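Local coordinates for ABC transporter, ATP binding protein (Sulfolobus solfataricus, PDB 1OXX) that binds and hydrolyses ATP to power glucose import, serving as the energy-coupling subunit of the GlcSTUV ABC transporter of the cell membrane, at residues I274-E279 / D345-F350; S292-G297 / V340-D345; G35-S40 / S239-I244. The protein carries 1 engineered substitution. All blocks are in the same frame, centred on the assembly; numbering follows the deposited sequence.

Interaction 1 of 3, residues I274-E279 / D345-F350; sequences IGIRPE and DKIKVF
Gly-275 and Lys-348 form an antiparallel hydrogen-bonded pair: Gly-275 N donates to Lys-348 O at 2.8 Å, and Lys-348 N returns a bond to Gly-275 O at 2.9 Å. The strand directions run at 159° to each other. Next along, Ile-274 and Val-349 are a non-hydrogen-bonded pair whose side chains share the face opposite Lys-348; there Ile-274 CD1 meets Val-349 CG2 at 3.9 Å and touches Ile-347 CG2. Ile-276 reaches Ile-347, its CD1 lying 4.1 Å from Ile-347 CG1. On the face of Lys-348, Gly-275 has no side chain, and Lys-348 CB packs 3.5 Å from Gly-275 O. The lysine chain turns off its extended course about CB-CG (chi2 148°) and again near its tip, where NZ makes a weak bond to Lys-346 O. One water accepts from NZ and from Arg-277 N and donates to Lys-346 O; a second accepts from NZ and from Arg-277 NE. Arg-277 NE and Lys-348 NZ stand 4.2 Å apart as like charges, and the guanidinium is held mainly from elsewhere, by Tyr-229 O, Glu-243 O and Ala-238 O. An alanine at Lys-348 would probably cost each water its lysine donor, leaving those of Arg-277, and open a gap beside Arg-277 NE. The pairing sets strand 348-351 at the margin of an antiparallel five-stranded sheet, next to strand 271-276, in the protein's C-terminal part.

Interaction 2 of 3, residues S292-G297 / V340-D345; sequences SWILVG and VYVRKD
Arg-343 lies flat on the indole of Trp-293, its guanidinium plane turned only 15° from the ring. Its CB starts out away from the neighbouring strand, but a bend at CB-CG (chi2 -70°) places CD back over the indole. CG passes Trp-293 CZ3 at 3.8 Å, CD sits almost squarely above the six-membered ring as a CH-pi contact, and NE follows over CZ2 and CH2. CZ comes 3.3 Å from Trp-293 CE2 in a cation-pi stack. At the tip NH1 donates twice within the guanidinium plane, to Ser-292 OG at 2.9 Å and to Ser-292 O at 3.0 Å, the latter approached from well above the carbonyl plane. NH2 gives a bond to a water that is also weakly bonded to Ser-292 OG and Trp-293 NE1. These bonds fix the guanidinium's rotation over the ring; Ser-292 OG is bonded to Asp-290 OD1 as well. Farther along, Leu-295 CD2 covers one face of the Tyr-341 ring, 3.7 Å from its centroid, while Tyr-341 OH bonds to Ile-288 N. On the other face of the sheet Val-342 CG2 packs 3.7 Å from Val-296 CG1 and also meets Ile-294 CG1. The backbones pair through mutual bonds between Ile-294 and Val-342. Then Val-340 O takes Val-296 N, and Val-340 N gives to Gly-297 O at 2.8 Å. At the angles of Gly-297 a side chain would press on the carbonyl oxygen of Val-296. Two residues, Val-296 and Gly-297, thus face Val-340: a classic beta bulge joining antiparallel strands 294-307 and 337-342 of the C-terminal domain.

Interaction 3 of 3, residues G35-S40 / S239-I244; sequences GILGPS and SLIGEI
Leu-37 and Ile-241 are brought together by two torsions each: chi1 puts CG of Leu-37 anti to the carbonyl carbon and CG1 of Ile-241 anti to the backbone N, and chi2 (170° in Leu-37, 78° in Ile-241) then sets each CD1. The two side chains meet at about a right angle, Leu-37 CD1 against Ile-241 CD1. Their 3.3 Å separation is shorter than usual for carbons, but Leu-37 has two conformers, so the tightness is doubtful. Leu-240, one residue earlier on the last turn of helix 235-241, packs beside this pair against Pro-39. Its CD1 rests 3.8 Å from Pro-39 CD, the leucine crossing the ring at roughly a right angle, and its CD2 lies over the backbone, 3.8 Å from Pro-39 N and 3.9 Å from Gly-38 C. Val-213 and Val-215 of strand 210-215 also touch Leu-240, while Ile-204 packs on Leu-37 and Phe-205 on Ile-241. Strand 33-37 here runs into the P-loop (Walker A). Ser-40 and Lys-44 are inferred ATP-binding residues. The contact itself is wholly apolar, made of methyl groups, a proline ring and the flat of a peptide. It implies that the start of the nucleotide loop meets the end of helix 235-241 by van der Waals fit alone, while Gly-38 O, which accepts from Lys-44 NZ, and Ser-40 OG, the N-cap bonded to Gly-43 N, are engaged within the nucleotide loop and the helix that follows.

How the interactions relate
Interactions 1 and 2 sit side by side, centres 10 Å apart, and share Asp-345; 292-297/340-345 is nested in the chain loop closed by 274-279/345-350. Val-342 joins them, with CG2 3.9 Å from Ile-347 CD1 and CB 3.9 Å from Ile-276 CD1, so the two C-terminal sheets pack through aliphatic groups. Interaction 3 joins the nucleotide-loop strand to the end of helix 235-241, yet reaches interaction 1, its centre about 16 Å away, through Arg-277, whose NH1 probably bonds to Glu-243 O at 3.0 Å. Interaction 3 includes Ser-40 of the inferred ATP site; interactions 1 and 2 lie away from it, and about 11 Å separates the nearest atoms of interactions 2 and 3.

Interaction 1 of 3, residues I274-E279 / D345-F350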
# COMPACT_ATOMS: atom_id res chain seq x y z
N ILE A 274 23.38 1.54 2.98
CA ILE A 274 23.14 0.13 2.76
C ILE A 274 21.72 -0.17 3.21
O ILE A 274 21.31 0.25 4.29
CB ILE A 274 24.14 -0.71 3.60
CG1 ILE A 274 25.57 -0.56 3.08
CG2 ILE A 274 23.74 -2.18 3.63
CD1 ILE A 274 25.80 -1.27 1.79
N GLY A 275 20.99 -0.93 2.39
CA GLY A 275 19.69 -1.45 2.74
C GLY A 275 19.75 -2.96 2.77
O GLY A 275 20.16 -3.59 1.79
N ILE A 276 19.38 -3.55 3.90
CA ILE A 276 19.33 -5.01 4.01
C ILE A 276 18.08 -5.39 4.80
O ILE A 276 17.88 -4.97 5.95
CB ILE A 276 20.66 -5.62 4.60
CG1 ILE A 276 20.68 -7.15 4.46
CG2 ILE A 276 20.92 -5.18 6.03
CD1 ILE A 276 21.01 -7.65 3.05
N ARG A 277 17.19 -6.13 4.15
CA ARG A 277 15.95 -6.52 4.80
C ARG A 277 16.20 -7.57 5.88
O ARG A 277 17.15 -8.37 5.79
CB ARG A 277 14.95 -7.00 3.76
CG ARG A 277 14.53 -5.92 2.78
CD ARG A 277 13.23 -6.27 2.02
NE ARG A 277 13.00 -5.33 0.94
CZ ARG A 277 12.49 -4.11 1.08
NH1 ARG A 277 12.08 -3.68 2.27
NH2 ARG A 277 12.34 -3.34 0.02
N PRO A 278 15.37 -7.61 6.92
CA PRO A 278 15.59 -8.56 8.03
C PRO A 278 15.64 -10.02 7.60
O PRO A 278 16.38 -10.78 8.19
CB PRO A 278 14.42 -8.28 8.96
CG PRO A 278 13.41 -7.63 8.10
CD PRO A 278 14.19 -6.75 7.17
N GLU A 279 14.88 -10.42 6.59
CA GLU A 279 14.92 -11.80 6.13
C GLU A 279 16.23 -12.14 5.44
O GLU A 279 16.52 -13.31 5.22
CB GLU A 279 13.76 -12.08 5.19
CG GLU A 279 13.80 -11.32 3.87
CD GLU A 279 12.97 -10.04 3.86
OE1 GLU A 279 12.77 -9.45 4.94
OE2 GLU A 279 12.53 -9.62 2.75
N ASP A 345 23.13 -11.12 -2.84
CA ASP A 345 22.37 -10.55 -3.93
C ASP A 345 21.23 -9.68 -3.47
O ASP A 345 20.58 -9.03 -4.30
CB ASP A 345 21.86 -11.62 -4.90
CG ASP A 345 20.83 -12.54 -4.29
OD1 ASP A 345 20.54 -12.42 -3.08
OD2 ASP A 345 20.24 -13.42 -4.96
N LYS A 346 21.02 -9.61 -2.15
CA LYS A 346 19.94 -8.79 -1.62
C LYS A 346 20.45 -7.51 -0.96
O LYS A 346 19.66 -6.73 -0.44
CB LYS A 346 19.07 -9.57 -0.64
CG LYS A 346 18.43 -10.80 -1.20
CD LYS A 346 17.32 -10.44 -2.16
CE LYS A 346 16.68 -11.70 -2.73
NZ LYS A 346 15.56 -11.37 -3.62
N ILE A 347 21.75 -7.27 -0.98
CA ILE A 347 22.25 -6.02 -0.46
C ILE A 347 21.88 -4.89 -1.40
O ILE A 347 22.15 -4.96 -2.61
CB ILE A 347 23.79 -6.04 -0.32
CG1 ILE A 347 24.29 -7.17 0.59
CG2 ILE A 347 24.30 -4.67 0.10
CD1 ILE A 347 25.78 -7.47 0.45
N LYS A 348 21.21 -3.87 -0.88
CA LYS A 348 20.88 -2.68 -1.65
C LYS A 348 21.85 -1.59 -1.25
O LYS A 348 22.21 -1.47 -0.08
CB LYS A 348 19.46 -2.26 -1.41
CG LYS A 348 18.45 -3.31 -1.83
CD LYS A 348 17.24 -3.29 -0.96
CE LYS A 348 16.18 -4.35 -1.33
NZ LYS A 348 16.59 -5.77 -1.23
N VAL A 349 22.30 -0.82 -2.22
CA VAL A 349 23.25 0.24 -1.92
C VAL A 349 22.90 1.48 -2.71
O VAL A 349 22.48 1.39 -3.87
CB VAL A 349 24.72 -0.22 -2.15
CG1 VAL A 349 25.00 -0.46 -3.62
CG2 VAL A 349 25.71 0.80 -1.57
N PHE A 350 23.01 2.62 -2.04
CA PHE A 350 22.70 3.93 -2.61
C PHE A 350 23.77 4.94 -2.25
O PHE A 350 24.41 4.83 -1.19
CB PHE A 350 21.36 4.45 -2.10
CG PHE A 350 20.24 3.46 -2.23
CD1 PHE A 350 19.92 2.60 -1.18
CD2 PHE A 350 19.53 3.36 -3.42
CE1 PHE A 350 18.93 1.69 -1.32
CE2 PHE A 350 18.53 2.44 -3.54
CZ PHE A 350 18.22 1.61 -2.49
O HOH W 1 17.62 -6.97 1.48
O HOH W 2 14.34 -7.34 -0.99

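Interaction 2 of 3, residues S292-G297 / V340-D345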
# COMPACT_ATOMS: atom_id res chain seq x y z
N SER A 292 25.08 -20.17 0.73
CA SER A 292 24.07 -19.23 0.24
C SER A 292 24.03 -17.93 1.06
O SER A 292 23.30 -17.00 0.72
CB SER A 292 22.68 -19.89 0.21
OG SER A 292 22.22 -20.24 1.50
N TRP A 293 24.85 -17.89 2.11
CA TRP A 293 25.00 -16.72 2.96
C TRP A 293 26.45 -16.25 2.92
O TRP A 293 27.36 -17.08 2.81
CB TRP A 293 24.69 -17.08 4.40
CG TRP A 293 23.24 -17.37 4.71
CD1 TRP A 293 22.65 -18.60 4.79
CD2 TRP A 293 22.21 -16.42 5.00
NE1 TRP A 293 21.31 -18.47 5.09
CE2 TRP A 293 21.03 -17.14 5.23
CE3 TRP A 293 22.18 -15.02 5.08
CZ2 TRP A 293 19.82 -16.50 5.55
CZ3 TRP A 293 20.98 -14.40 5.38
CH2 TRP A 293 19.83 -15.13 5.60
N ILE A 294 26.68 -14.95 3.04
CA ILE A 294 28.05 -14.43 3.12
C ILE A 294 28.27 -13.67 4.42
O ILE A 294 27.40 -12.91 4.89
CB ILE A 294 28.45 -13.51 1.94
CG1 ILE A 294 27.54 -12.28 1.86
CG2 ILE A 294 28.52 -14.30 0.64
CD1 ILE A 294 28.17 -11.14 1.10
N LEU A 295 29.45 -13.85 4.98
CA LEU A 295 29.87 -13.14 6.17
C LEU A 295 30.17 -11.68 5.88
O LEU A 295 30.89 -11.38 4.91
CB LEU A 295 31.18 -13.75 6.66
CG LEU A 295 31.12 -14.82 7.74
CD1 LEU A 295 32.53 -15.34 7.98
CD2 LEU A 295 30.55 -14.26 9.03
N VAL A 296 29.62 -10.78 6.69
CA VAL A 296 29.96 -9.37 6.57
C VAL A 296 30.68 -8.83 7.82
O VAL A 296 31.18 -7.72 7.82
CB VAL A 296 28.76 -8.49 6.18
CG1 VAL A 296 28.31 -8.82 4.76
CG2 VAL A 296 27.60 -8.59 7.17
N GLY A 297 30.76 -9.63 8.89
CA GLY A 297 31.53 -9.22 10.04
C GLY A 297 30.94 -9.61 11.38
O GLY A 297 30.10 -10.49 11.45
N VAL A 340 27.71 -11.93 11.61
CA VAL A 340 26.61 -11.41 10.80
C VAL A 340 26.76 -11.84 9.36
O VAL A 340 27.80 -11.62 8.73
CB VAL A 340 26.56 -9.88 10.86
CG1 VAL A 340 25.37 -9.34 10.08
CG2 VAL A 340 26.51 -9.41 12.31
N TYR A 341 25.74 -12.52 8.85
CA TYR A 341 25.70 -13.01 7.49
C TYR A 341 24.55 -12.31 6.78
O TYR A 341 23.54 -11.96 7.39
CB TYR A 341 25.39 -14.51 7.44
CG TYR A 341 26.51 -15.42 7.85
CD1 TYR A 341 26.72 -15.75 9.18
CD2 TYR A 341 27.32 -15.99 6.89
CE1 TYR A 341 27.74 -16.62 9.54
CE2 TYR A 341 28.36 -16.84 7.24
CZ TYR A 341 28.55 -17.16 8.56
OH TYR A 341 29.58 -18.03 8.90
N VAL A 342 24.71 -12.10 5.49
CA VAL A 342 23.62 -11.58 4.68
C VAL A 342 23.50 -12.35 3.37
O VAL A 342 24.38 -13.12 3.00
CB VAL A 342 23.79 -10.08 4.35
CG1 VAL A 342 23.92 -9.22 5.62
CG2 VAL A 342 25.01 -9.85 3.44
N ARG A 343 22.39 -12.15 2.68
CA ARG A 343 22.23 -12.63 1.31
C ARG A 343 22.91 -11.62 0.39
O ARG A 343 22.44 -10.49 0.24
CB ARG A 343 20.76 -12.71 0.95
CG ARG A 343 19.98 -13.64 1.81
CD ARG A 343 20.32 -15.09 1.58
NE ARG A 343 19.31 -16.00 2.11
CZ ARG A 343 19.52 -17.28 2.30
NH1 ARG A 343 20.69 -17.81 1.99
NH2 ARG A 343 18.56 -18.05 2.79
N LYS A 344 24.02 -12.01 -0.23
CA LYS A 344 24.78 -11.08 -1.06
C LYS A 344 23.98 -10.37 -2.14
O LYS A 344 24.12 -9.16 -2.33
CB LYS A 344 25.94 -11.82 -1.70
CG LYS A 344 26.82 -10.94 -2.58
CD LYS A 344 27.93 -11.79 -3.20
CE LYS A 344 28.79 -11.00 -4.19
NZ LYS A 344 29.84 -10.20 -3.51
N ASP A 345 23.13 -11.12 -2.84
CA ASP A 345 22.37 -10.55 -3.93
C ASP A 345 21.23 -9.68 -3.47
O ASP A 345 20.58 -9.03 -4.30
CB ASP A 345 21.86 -11.62 -4.90
CG ASP A 345 20.83 -12.54 -4.29
OD1 ASP A 345 20.54 -12.42 -3.08
OD2 ASP A 345 20.24 -13.42 -4.96
O HOH W 3 24.67 -14.90 -0.41
O HOH W 4 19.62 -20.66 3.53

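Interaction 3 of 3, residues G35-S40 / S239-I244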
# COMPACT_ATOMS: atom_id res chain seq x y z
N GLY A 35 -2.06 -0.01 -7.45
CA GLY A 35 -1.95 0.53 -6.11
C GLY A 35 -1.06 1.76 -6.01
O GLY A 35 -0.20 1.99 -6.85
N ILE A 36 -1.29 2.55 -4.97
CA ILE A 36 -0.43 3.66 -4.63
C ILE A 36 0.02 3.52 -3.17
O ILE A 36 -0.82 3.31 -2.27
CB ILE A 36 -1.15 5.03 -4.83
CG1 ILE A 36 -1.56 5.27 -6.29
CG2 ILE A 36 -0.28 6.14 -4.36
CD1 ILE A 36 -0.42 5.69 -7.18
N LEU A 37 1.33 3.58 -2.96
CA LEU A 37 1.97 3.59 -1.65
C LEU A 37 2.66 4.93 -1.45
O LEU A 37 3.13 5.51 -2.42
CB LEU A 37 3.06 2.52 -1.58
CG LEU A 37 2.55 1.08 -1.46
CD1 LEU A 37 3.70 0.08 -1.65
CD2 LEU A 37 1.80 0.80 -0.17
N GLY A 38 2.77 5.41 -0.20
CA GLY A 38 3.49 6.65 0.09
C GLY A 38 3.39 7.12 1.54
O GLY A 38 2.52 6.66 2.25
N PRO A 39 4.29 8.02 1.96
CA PRO A 39 4.29 8.52 3.34
C PRO A 39 3.11 9.42 3.67
O PRO A 39 2.81 9.57 4.86
CB PRO A 39 5.58 9.37 3.42
CG PRO A 39 6.35 9.04 2.20
CD PRO A 39 5.37 8.62 1.16
N SER A 40 2.44 9.99 2.68
CA SER A 40 1.38 10.96 2.97
C SER A 40 -0.04 10.46 2.74
O SER A 40 -0.51 10.41 1.60
CB SER A 40 1.58 12.26 2.17
OG SER A 40 0.68 13.25 2.61
N SER A 239 11.87 1.22 2.09
CA SER A 239 11.20 1.12 3.38
C SER A 239 9.68 1.25 3.29
O SER A 239 8.96 0.72 4.12
CB SER A 239 11.76 2.18 4.33
OG SER A 239 11.31 3.47 4.00
N LEU A 240 9.19 1.94 2.28
CA LEU A 240 7.75 2.06 2.11
C LEU A 240 7.11 0.72 1.73
O LEU A 240 5.96 0.42 2.13
CB LEU A 240 7.41 3.14 1.08
CG LEU A 240 7.52 4.55 1.61
CD1 LEU A 240 7.60 5.57 0.47
CD2 LEU A 240 6.35 4.83 2.56
N ILE A 241 7.84 -0.08 0.96
CA ILE A 241 7.31 -1.34 0.47
C ILE A 241 7.51 -2.51 1.43
O ILE A 241 6.93 -3.57 1.23
CB ILE A 241 7.87 -1.64 -0.95
CG1 ILE A 241 7.14 -2.80 -1.64
CG2 ILE A 241 9.34 -1.91 -0.88
CD1 ILE A 241 5.80 -2.43 -2.22
N GLY A 242 8.34 -2.33 2.46
CA GLY A 242 8.58 -3.38 3.44
C GLY A 242 9.66 -3.01 4.44
O GLY A 242 10.40 -2.05 4.24
N GLU A 243 9.77 -3.81 5.50
CA GLU A 243 10.80 -3.59 6.50
C GLU A 243 12.18 -3.68 5.91
O GLU A 243 12.47 -4.55 5.07
CB GLU A 243 10.68 -4.61 7.64
CG GLU A 243 9.40 -4.49 8.44
CD GLU A 243 9.49 -5.16 9.79
OE1 GLU A 243 10.10 -6.24 9.87
OE2 GLU A 243 8.94 -4.60 10.77
N ILE A 244 13.04 -2.78 6.36
CA ILE A 244 14.42 -2.80 5.92
C ILE A 244 15.32 -2.10 6.94
O ILE A 244 14.90 -1.14 7.60
CB ILE A 244 14.58 -2.14 4.52
CG1 ILE A 244 15.96 -2.46 3.95
CG2 ILE A 244 14.35 -0.65 4.60
CD1 ILE A 244 16.07 -2.25 2.44